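HpcH/HpaI aldolase (Desulfitobacterium hafniense, PDB 3QZ6) belongs to the HpcH/HpaI aldolase family and folds as a TIM-type parallel beta/alpha barrel, two copies of which form the assembly. Local coordinates at residues V16-N22 / L38-D44; V210-A216 / A230-S236. All blocks are in the same frame, centred on the assembly; numbering follows the deposited sequence.

Interaction 1. Residues V16-N22 / L38-D44; sequences VVGTMLN and LDYFIVD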
ATOM      1  N   VAL A  16      -4.161  12.526 -18.983  1.00 25.51           N
ATOM      2  CA  VAL A  16      -3.677  12.464 -17.605  1.00 25.73           C
ATOM      3  C   VAL A  16      -4.058  11.140 -16.967  1.00 29.50           C
ATOM      4  O   VAL A  16      -5.072  10.538 -17.316  1.00 28.42           O
ATOM      5  CB  VAL A  16      -4.198  13.641 -16.756  1.00 27.53           C
ATOM      6  CG1 VAL A  16      -3.685  14.960 -17.324  1.00 24.80           C
ATOM      7  CG2 VAL A  16      -5.725  13.634 -16.705  1.00 27.36           C
ATOM      8  N   VAL A  17      -3.236  10.693 -16.029  1.00 24.92           N
ATOM      9  CA  VAL A  17      -3.365   9.355 -15.483  1.00 22.75           C
ATOM     10  C   VAL A  17      -3.509   9.387 -13.964  1.00 24.44           C
ATOM     11  O   VAL A  17      -2.739  10.059 -13.267  1.00 18.73           O
ATOM     12  CB  VAL A  17      -2.151   8.483 -15.874  1.00 23.96           C
ATOM     13  CG1 VAL A  17      -2.409   7.027 -15.521  1.00 19.77           C
ATOM     14  CG2 VAL A  17      -1.846   8.628 -17.381  1.00 22.83           C
ATOM     15  N   GLY A  18      -4.497   8.650 -13.463  1.00 21.53           N
ATOM     16  CA  GLY A  18      -4.784   8.608 -12.042  1.00 19.13           C
ATOM     17  C   GLY A  18      -5.095   7.195 -11.592  1.00 23.07           C
ATOM     18  O   GLY A  18      -5.194   6.272 -12.408  1.00 21.49           O
ATOM     19  N   THR A  19      -5.251   7.020 -10.288  1.00 20.58           N
ATOM     20  CA  THR A  19      -5.600   5.721  -9.744  1.00 17.07           C
ATOM     21  C   THR A  19      -6.524   5.922  -8.546  1.00 17.48           C
ATOM     22  O   THR A  19      -6.635   7.037  -8.023  1.00 17.66           O
ATOM     23  CB  THR A  19      -4.328   4.933  -9.362  1.00 21.73           C
ATOM     24  OG1 THR A  19      -4.620   3.536  -9.311  1.00 21.14           O
ATOM     25  CG2 THR A  19      -3.767   5.402  -8.011  1.00 20.17           C
HETATM   26  N   MSE A  20      -7.202   4.858  -8.118  1.00 18.75           N
HETATM   27  CA  MSE A  20      -8.065   4.927  -6.944  1.00 17.50           C
HETATM   28  C   MSE A  20      -7.246   4.719  -5.661  1.00 20.73           C
HETATM   29  O   MSE A  20      -6.275   3.961  -5.659  1.00 18.61           O
HETATM   30  CB  MSE A  20      -9.152   3.850  -7.011  1.00 16.55           C
HETATM   31  CG  MSE A  20     -10.136   3.990  -8.175  1.00 18.65           C
HETATM   32 SE   MSE A  20     -11.191   5.607  -7.993  0.76 26.50          SE
HETATM   33  CE  MSE A  20     -11.812   5.362  -6.136  1.00 16.91           C
ATOM     34  N   LEU A  21      -7.649   5.385  -4.576  1.00 15.39           N
ATOM     35  CA  LEU A  21      -7.043   5.176  -3.270  1.00 15.59           C
ATOM     36  C   LEU A  21      -8.120   4.686  -2.295  1.00 20.04           C
ATOM     37  O   LEU A  21      -9.030   5.445  -1.954  1.00 17.37           O
ATOM     38  CB  LEU A  21      -6.426   6.485  -2.746  1.00 15.36           C
ATOM     39  CG  LEU A  21      -5.533   6.321  -1.506  1.00 20.81           C
ATOM     40  CD1 LEU A  21      -4.176   5.755  -1.931  1.00 17.77           C
ATOM     41  CD2 LEU A  21      -5.358   7.633  -0.728  1.00 17.16           C
ATOM     42  N   ASN A  22      -8.023   3.428  -1.854  1.00 16.35           N
ATOM     43  CA  ASN A  22      -9.035   2.840  -0.972  1.00 15.54           C
ATOM     44  C   ASN A  22      -8.512   2.387   0.381  1.00 18.55           C
ATOM     45  O   ASN A  22      -9.278   2.318   1.353  1.00 18.00           O
ATOM     46  CB  ASN A  22      -9.713   1.624  -1.637  1.00 14.80           C
ATOM     47  CG  ASN A  22     -10.645   2.015  -2.755  1.00 21.49           C
ATOM     48  OD1 ASN A  22     -10.204   2.301  -3.868  1.00 20.33           O
ATOM     49  ND2 ASN A  22     -11.946   2.037  -2.468  1.00 19.68           N
ATOM     50  N   LEU A  38       2.024   9.483 -11.743  1.00 24.76           N
ATOM     51  CA  LEU A  38       0.582   9.771 -11.729  1.00 20.10           C
ATOM     52  C   LEU A  38       0.322  11.272 -11.682  1.00 21.15           C
ATOM     53  O   LEU A  38       1.054  12.010 -11.035  1.00 22.83           O
ATOM     54  CB  LEU A  38      -0.104   9.079 -10.545  1.00 19.77           C
ATOM     55  CG  LEU A  38      -0.231   7.555 -10.675  1.00 23.33           C
ATOM     56  CD1 LEU A  38      -0.677   6.913  -9.370  1.00 23.80           C
ATOM     57  CD2 LEU A  38      -1.187   7.202 -11.798  1.00 27.58           C
ATOM     58  N   ASP A  39      -0.709  11.723 -12.388  1.00 19.12           N
ATOM     59  CA  ASP A  39      -1.132  13.119 -12.314  1.00 21.12           C
ATOM     60  C   ASP A  39      -2.079  13.387 -11.144  1.00 23.62           C
ATOM     61  O   ASP A  39      -2.116  14.491 -10.609  1.00 21.02           O
ATOM     62  CB  ASP A  39      -1.832  13.514 -13.612  1.00 20.08           C
ATOM     63  CG  ASP A  39      -0.900  13.469 -14.788  1.00 24.53           C
ATOM     64  OD1 ASP A  39      -0.045  14.367 -14.871  1.00 25.89           O
ATOM     65  OD2 ASP A  39      -0.995  12.518 -15.589  1.00 22.07           O
ATOM     66  N   TYR A  40      -2.871  12.382 -10.777  1.00 18.31           N
ATOM     67  CA  TYR A  40      -3.887  12.565  -9.746  1.00 18.41           C
ATOM     68  C   TYR A  40      -4.246  11.222  -9.122  1.00 20.15           C
ATOM     69  O   TYR A  40      -3.829  10.168  -9.600  1.00 18.46           O
ATOM     70  CB  TYR A  40      -5.148  13.219 -10.335  1.00 15.85           C
ATOM     71  CG  TYR A  40      -5.942  12.309 -11.262  1.00 19.50           C
ATOM     72  CD1 TYR A  40      -7.047  11.591 -10.797  1.00 19.28           C
ATOM     73  CD2 TYR A  40      -5.581  12.161 -12.600  1.00 21.36           C
ATOM     74  CE1 TYR A  40      -7.765  10.751 -11.637  1.00 18.33           C
ATOM     75  CE2 TYR A  40      -6.289  11.327 -13.441  1.00 19.83           C
ATOM     76  CZ  TYR A  40      -7.382  10.626 -12.957  1.00 22.54           C
ATOM     77  OH  TYR A  40      -8.085   9.801 -13.803  1.00 24.43           O
ATOM     78  N   PHE A  41      -4.996  11.259  -8.030  1.00 18.58           N
ATOM     79  CA  PHE A  41      -5.613  10.047  -7.526  1.00 20.20           C
ATOM     80  C   PHE A  41      -6.928  10.415  -6.884  1.00 19.18           C
ATOM     81  O   PHE A  41      -7.180  11.585  -6.580  1.00 17.65           O
ATOM     82  CB  PHE A  41      -4.698   9.292  -6.542  1.00 15.51           C
ATOM     83  CG  PHE A  41      -4.331  10.083  -5.319  1.00 17.19           C
ATOM     84  CD1 PHE A  41      -5.129  10.041  -4.183  1.00 16.06           C
ATOM     85  CD2 PHE A  41      -3.179  10.860  -5.303  1.00 21.53           C
ATOM     86  CE1 PHE A  41      -4.784  10.759  -3.049  1.00 14.52           C
ATOM     87  CE2 PHE A  41      -2.822  11.585  -4.183  1.00 20.47           C
ATOM     88  CZ  PHE A  41      -3.612  11.531  -3.044  1.00 16.81           C
ATOM     89  N   ILE A  42      -7.781   9.418  -6.695  1.00 13.65           N
ATOM     90  CA  ILE A  42      -9.119   9.688  -6.207  1.00 17.08           C
ATOM     91  C   ILE A  42      -9.319   8.966  -4.898  1.00 19.77           C
ATOM     92  O   ILE A  42      -9.223   7.743  -4.837  1.00 16.35           O
ATOM     93  CB  ILE A  42     -10.191   9.234  -7.211  1.00 18.23           C
ATOM     94  CG1 ILE A  42      -9.885   9.794  -8.609  1.00 19.89           C
ATOM     95  CG2 ILE A  42     -11.589   9.647  -6.722  1.00 17.15           C
ATOM     96  CD1 ILE A  42     -11.053   9.670  -9.584  1.00 21.10           C
ATOM     97  N   VAL A  43      -9.576   9.729  -3.843  1.00 17.63           N
ATOM     98  CA  VAL A  43      -9.817   9.132  -2.541  1.00 16.68           C
ATOM     99  C   VAL A  43     -11.245   8.596  -2.521  1.00 17.07           C
ATOM    100  O   VAL A  43     -12.188   9.332  -2.819  1.00 18.42           O
ATOM    101  CB  VAL A  43      -9.622  10.154  -1.407  1.00 17.46           C
ATOM    102  CG1 VAL A  43      -9.904   9.498  -0.047  1.00 15.75           C
ATOM    103  CG2 VAL A  43      -8.185  10.727  -1.454  1.00 15.14           C
ATOM    104  N   ASP A  44     -11.407   7.322  -2.180  1.00 16.78           N
ATOM    105  CA  ASP A  44     -12.736   6.710  -2.183  1.00 14.85           C
ATOM    106  C   ASP A  44     -13.476   6.917  -0.858  1.00 21.21           C
ATOM    107  O   ASP A  44     -13.377   6.087   0.039  1.00 19.97           O
ATOM    108  CB  ASP A  44     -12.637   5.218  -2.477  1.00 17.98           C
ATOM    109  CG  ASP A  44     -13.958   4.641  -2.986  1.00 28.08           C
ATOM    110  OD1 ASP A  44     -14.989   5.324  -2.832  1.00 25.71           O
ATOM    111  OD2 ASP A  44     -13.962   3.518  -3.534  1.00 21.66           O
TER
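Backbone hydrogen bonds step from Thr19 O to Ile42 N, from Ile42 O to Leu21 N and from Leu21 O to Asp44 N, joining strands 16-21 and 40-44 as parallel neighbours whose axes approach to 4.6 Å and diverge by 20°. Just before the second strand, Asp39 grips the N and O of Val17: its N donates to Val17 O, and OD2 takes the Val17 N-H with its anti lone pair at 2.9 Å. The other oxygen, OD1, forms a salt bridge with Lys9. Tyr40 lies with one ring face on Gly18, in a CH-pi contact of 3.4 Å from Gly18 CA to the ring centroid. Its chi1 of 70° sets CG between the backbone N and the carbonyl carbon, folding the ring back over the neighbouring strand. Further along this inner side of the barrel, the selenomethionine Met20, bent at chi2 and chi3, brings SE to 3.8 Å from Ile42 CB and sets its methyl CE against Asp44 CB. On the other side of the sheet, facing helix 29-35, Leu21 and Phe41 run side by side with CD2 and CE1 3.9 Å apart, while Leu38 CD1 meets Thr19 CG2 at 3.7 Å. Thr19 OG1 instead bonds to Trp235 O. At the C-terminal ends, Asn22 ND2 donates to Asp44 OD2 at 2.7 Å; amide and carboxylate planes stand 79° apart, and the donor comes from the anti side, above the carboxylate plane. Asp44 OD2 also forms a salt bridge with Arg72, and OD1 accepts from His47 N. Held through both oxygens, the Asp44 carboxylate probably has little freedom to rotate, at the strand ends where TIM-type barrels carry their active sites.

Interaction 2. Residues V210-A216 / A230-S236; sequences VKGFFTA and AQMLLWS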
ATOM      1  N   VAL A 210     -15.086  16.629 -21.088  1.00 28.07           N
ATOM      2  CA  VAL A 210     -13.951  15.719 -21.160  1.00 22.36           C
ATOM      3  C   VAL A 210     -14.389  14.269 -20.949  1.00 24.72           C
ATOM      4  O   VAL A 210     -15.236  13.972 -20.111  1.00 25.07           O
ATOM      5  CB  VAL A 210     -12.851  16.100 -20.141  1.00 29.50           C
ATOM      6  CG1 VAL A 210     -11.802  15.000 -20.036  1.00 26.21           C
ATOM      7  CG2 VAL A 210     -12.205  17.417 -20.523  1.00 26.16           C
ATOM      8  N   LYS A 211     -13.801  13.368 -21.719  1.00 27.34           N
ATOM      9  CA  LYS A 211     -14.122  11.956 -21.616  1.00 26.86           C
ATOM     10  C   LYS A 211     -13.137  11.239 -20.687  1.00 23.24           C
ATOM     11  O   LYS A 211     -11.928  11.432 -20.786  1.00 24.98           O
ATOM     12  CB  LYS A 211     -14.139  11.330 -23.016  1.00 27.00           C
ATOM     13  CG  LYS A 211     -15.343  11.795 -23.848  1.00 27.22           C
ATOM     14  CD  LYS A 211     -15.271  11.355 -25.307  1.00 28.35           C
ATOM     15  CE  LYS A 211     -14.079  11.979 -26.017  1.00 29.57           C
ATOM     16  NZ  LYS A 211     -14.300  12.004 -27.496  1.00 29.26           N
ATOM     17  N   GLY A 212     -13.668  10.440 -19.766  1.00 20.69           N
ATOM     18  CA  GLY A 212     -12.837   9.696 -18.832  1.00 21.28           C
ATOM     19  C   GLY A 212     -13.115   8.216 -18.988  1.00 26.03           C
ATOM     20  O   GLY A 212     -14.095   7.832 -19.626  1.00 24.14           O
ATOM     21  N   PHE A 213     -12.244   7.376 -18.443  1.00 20.53           N
ATOM     22  CA  PHE A 213     -12.469   5.935 -18.497  1.00 20.93           C
ATOM     23  C   PHE A 213     -11.772   5.244 -17.339  1.00 20.81           C
ATOM     24  O   PHE A 213     -10.630   5.562 -17.018  1.00 23.00           O
ATOM     25  CB  PHE A 213     -11.954   5.358 -19.812  1.00 21.96           C
ATOM     26  CG  PHE A 213     -12.412   3.944 -20.075  1.00 27.86           C
ATOM     27  CD1 PHE A 213     -13.642   3.702 -20.667  1.00 27.07           C
ATOM     28  CD2 PHE A 213     -11.608   2.864 -19.742  1.00 27.29           C
ATOM     29  CE1 PHE A 213     -14.070   2.401 -20.920  1.00 28.69           C
ATOM     30  CE2 PHE A 213     -12.029   1.557 -19.990  1.00 29.37           C
ATOM     31  CZ  PHE A 213     -13.263   1.329 -20.587  1.00 28.30           C
ATOM     32  N   PHE A 214     -12.464   4.298 -16.719  1.00 18.82           N
ATOM     33  CA  PHE A 214     -11.872   3.493 -15.665  1.00 22.04           C
ATOM     34  C   PHE A 214     -11.677   2.055 -16.090  1.00 27.37           C
ATOM     35  O   PHE A 214     -12.615   1.407 -16.555  1.00 22.63           O
ATOM     36  CB  PHE A 214     -12.748   3.491 -14.416  1.00 22.35           C
ATOM     37  CG  PHE A 214     -12.255   2.551 -13.342  1.00 29.22           C
ATOM     38  CD1 PHE A 214     -11.094   2.838 -12.634  1.00 26.26           C
ATOM     39  CD2 PHE A 214     -12.938   1.375 -13.058  1.00 30.31           C
ATOM     40  CE1 PHE A 214     -10.634   1.971 -11.632  1.00 31.66           C
ATOM     41  CE2 PHE A 214     -12.483   0.506 -12.071  1.00 39.51           C
ATOM     42  CZ  PHE A 214     -11.326   0.808 -11.351  1.00 33.09           C
ATOM     43  N   THR A 215     -10.467   1.546 -15.901  1.00 24.67           N
ATOM     44  CA  THR A 215     -10.245   0.117 -16.062  1.00 26.81           C
ATOM     45  C   THR A 215      -9.623  -0.444 -14.787  1.00 30.06           C
ATOM     46  O   THR A 215      -8.698   0.141 -14.214  1.00 25.62           O
ATOM     47  CB  THR A 215      -9.433  -0.209 -17.328  1.00 34.78           C
ATOM     48  OG1 THR A 215      -9.499  -1.617 -17.578  1.00 44.13           O
ATOM     49  CG2 THR A 215      -7.992   0.224 -17.175  1.00 34.64           C
ATOM     50  N   ALA A 216     -10.171  -1.561 -14.323  1.00 30.39           N
ATOM     51  CA  ALA A 216      -9.932  -2.024 -12.960  1.00 42.14           C
ATOM     52  C   ALA A 216      -8.660  -2.829 -12.797  1.00 51.56           C
ATOM     53  O   ALA A 216      -8.070  -2.860 -11.710  1.00 64.94           O
ATOM     54  CB  ALA A 216     -11.128  -2.830 -12.455  1.00 43.55           C
ATOM     55  N   ALA A 230     -10.298  10.058 -24.913  1.00 27.70           N
ATOM     56  CA  ALA A 230     -10.468  10.206 -23.467  1.00 27.16           C
ATOM     57  C   ALA A 230      -9.198  10.787 -22.848  1.00 29.37           C
ATOM     58  O   ALA A 230      -8.117  10.232 -23.027  1.00 27.98           O
ATOM     59  CB  ALA A 230     -10.774   8.863 -22.852  1.00 23.66           C
ATOM     60  N   GLN A 231      -9.323  11.898 -22.122  1.00 28.64           N
ATOM     61  CA  GLN A 231      -8.165  12.489 -21.446  1.00 25.40           C
ATOM     62  C   GLN A 231      -8.035  12.071 -19.976  1.00 26.56           C
ATOM     63  O   GLN A 231      -6.926  12.055 -19.425  1.00 25.23           O
ATOM     64  CB  GLN A 231      -8.213  14.013 -21.509  1.00 23.74           C
ATOM     65  CG  GLN A 231      -8.166  14.623 -22.891  1.00 26.84           C
ATOM     66  CD  GLN A 231      -8.329  16.131 -22.827  1.00 32.50           C
ATOM     67  OE1 GLN A 231      -9.400  16.662 -23.117  1.00 33.81           O
ATOM     68  NE2 GLN A 231      -7.266  16.829 -22.416  1.00 27.63           N
HETATM   69  N   MSE A 232      -9.161  11.764 -19.332  1.00 25.32           N
HETATM   70  CA  MSE A 232      -9.138  11.373 -17.923  1.00 27.36           C
HETATM   71  C   MSE A 232      -9.015   9.864 -17.792  1.00 29.09           C
HETATM   72  O   MSE A 232     -10.008   9.142 -17.863  1.00 30.17           O
HETATM   73  CB  MSE A 232     -10.394  11.854 -17.190  1.00 28.52           C
HETATM   74  CG  MSE A 232     -10.351  13.305 -16.757  1.00 25.63           C
HETATM   75 SE   MSE A 232      -9.009  13.656 -15.368  0.71 30.38          SE
HETATM   76  CE  MSE A 232      -9.824  12.712 -13.864  1.00 19.82           C
ATOM     77  N   LEU A 233      -7.791   9.387 -17.597  1.00 23.79           N
ATOM     78  CA  LEU A 233      -7.548   7.952 -17.560  1.00 20.57           C
ATOM     79  C   LEU A 233      -7.357   7.506 -16.120  1.00 24.11           C
ATOM     80  O   LEU A 233      -6.446   7.972 -15.443  1.00 23.66           O
ATOM     81  CB  LEU A 233      -6.310   7.611 -18.389  1.00 23.10           C
ATOM     82  CG  LEU A 233      -6.334   8.213 -19.798  1.00 27.82           C
ATOM     83  CD1 LEU A 233      -5.014   7.955 -20.525  1.00 24.76           C
ATOM     84  CD2 LEU A 233      -7.521   7.671 -20.597  1.00 23.51           C
ATOM     85  N   LEU A 234      -8.220   6.598 -15.672  1.00 19.68           N
ATOM     86  CA  LEU A 234      -8.231   6.132 -14.291  1.00 20.07           C
ATOM     87  C   LEU A 234      -7.988   4.627 -14.265  1.00 24.91           C
ATOM     88  O   LEU A 234      -8.824   3.852 -14.720  1.00 27.00           O
ATOM     89  CB  LEU A 234      -9.593   6.437 -13.662  1.00 19.75           C
ATOM     90  CG  LEU A 234      -9.729   6.079 -12.181  1.00 22.39           C
ATOM     91  CD1 LEU A 234      -8.719   6.869 -11.372  1.00 14.84           C
ATOM     92  CD2 LEU A 234     -11.154   6.356 -11.679  1.00 20.99           C
ATOM     93  N   TRP A 235      -6.847   4.212 -13.729  1.00 22.96           N
ATOM     94  CA  TRP A 235      -6.448   2.805 -13.801  1.00 19.19           C
ATOM     95  C   TRP A 235      -6.217   2.190 -12.428  1.00 19.80           C
ATOM     96  O   TRP A 235      -5.401   2.682 -11.644  1.00 19.14           O
ATOM     97  CB  TRP A 235      -5.183   2.642 -14.659  1.00 22.31           C
ATOM     98  CG  TRP A 235      -4.552   1.288 -14.498  1.00 23.04           C
ATOM     99  CD1 TRP A 235      -5.038   0.096 -14.956  1.00 22.75           C
ATOM    100  CD2 TRP A 235      -3.330   0.988 -13.818  1.00 25.16           C
ATOM    101  NE1 TRP A 235      -4.195  -0.928 -14.591  1.00 23.49           N
ATOM    102  CE2 TRP A 235      -3.140  -0.404 -13.894  1.00 22.33           C
ATOM    103  CE3 TRP A 235      -2.379   1.760 -13.150  1.00 22.87           C
ATOM    104  CZ2 TRP A 235      -2.040  -1.035 -13.322  1.00 22.71           C
ATOM    105  CZ3 TRP A 235      -1.287   1.124 -12.587  1.00 20.25           C
ATOM    106  CH2 TRP A 235      -1.125  -0.251 -12.684  1.00 20.37           C
ATOM    107  N   SER A 236      -6.950   1.122 -12.141  1.00 21.58           N
ATOM    108  CA  SER A 236      -6.698   0.292 -10.957  1.00 19.04           C
ATOM    109  C   SER A 236      -6.717   1.082  -9.644  1.00 21.16           C
ATOM    110  O   SER A 236      -7.499   2.027  -9.479  1.00 23.84           O
ATOM    111  CB  SER A 236      -5.372  -0.471 -11.123  1.00 21.03           C
ATOM    112  OG  SER A 236      -5.232  -1.480 -10.134  1.00 24.93           O
TER
HETATM  113  O   HOH W   1     -11.619  13.858 -23.613  1.00 27.74           O
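Phe214 and Leu234 meet inside a beta-alpha-beta unit of the TIM-type barrel, in which strand 210-215, helix 223-227 and strand 232-237 follow one another and the two strands pair in parallel. The side chains cross at a slant: Phe214 CD1 sits 3.5 Å from Leu234 CG. Both have CG anti to the backbone N, with chi1 of 174° for Phe214 and -177° for Leu234, which carries the phenyl ring along the strand until its edge, at CE1, faces Ser236 O at 3.8 Å. Nearer the start of the strands, on the same side, Met232, a selenomethionine, sets CB 3.6 Å from Gly212 CA, a close approach that the missing side chain of Gly212 permits. Its CG touches Val210 CG1 at 4.0 Å before the bend at chi2 turns SE away from strand 210-215, with a second bend at chi3 placing the methyl. Beside it, the extended Gln231 carries its amide out to the carbonyls of Leu10 and Lys14. On the opposite side of the sheet, Thr215 CG2 points into the edge of the Trp235 indole, 3.7 Å from CD1. NE1 of that indole donates to Ala217 O, which should limit the ring's rotation, and Tyr245 of the second subunit stacks on it. The same tyrosine is reached by Ser236, whose OG hydrogen-bonds to Tyr245 OH of the second subunit.

Overall arrangement
From the N terminus, the chain first closes interaction 1, returning through helix 29-35 to lay strand 40-44 beside strand 16-21. Four further strands of the barrel follow before interaction 2 closes a similar loop, through helix 223-227, between strands 210-215 and 232-237. The two loops are in series, neither nested nor crossed, yet their centres lie only 10 Å apart because the first and last strands are neighbours: here the barrel shuts. Val16 N lies 2.8 Å from Gln231 O, probably hydrogen-bonded across this seam, and Val16 CG2 packs on Met232 SE. Both contacts also reach the second subunit, so the seam adjoins the dimer interface.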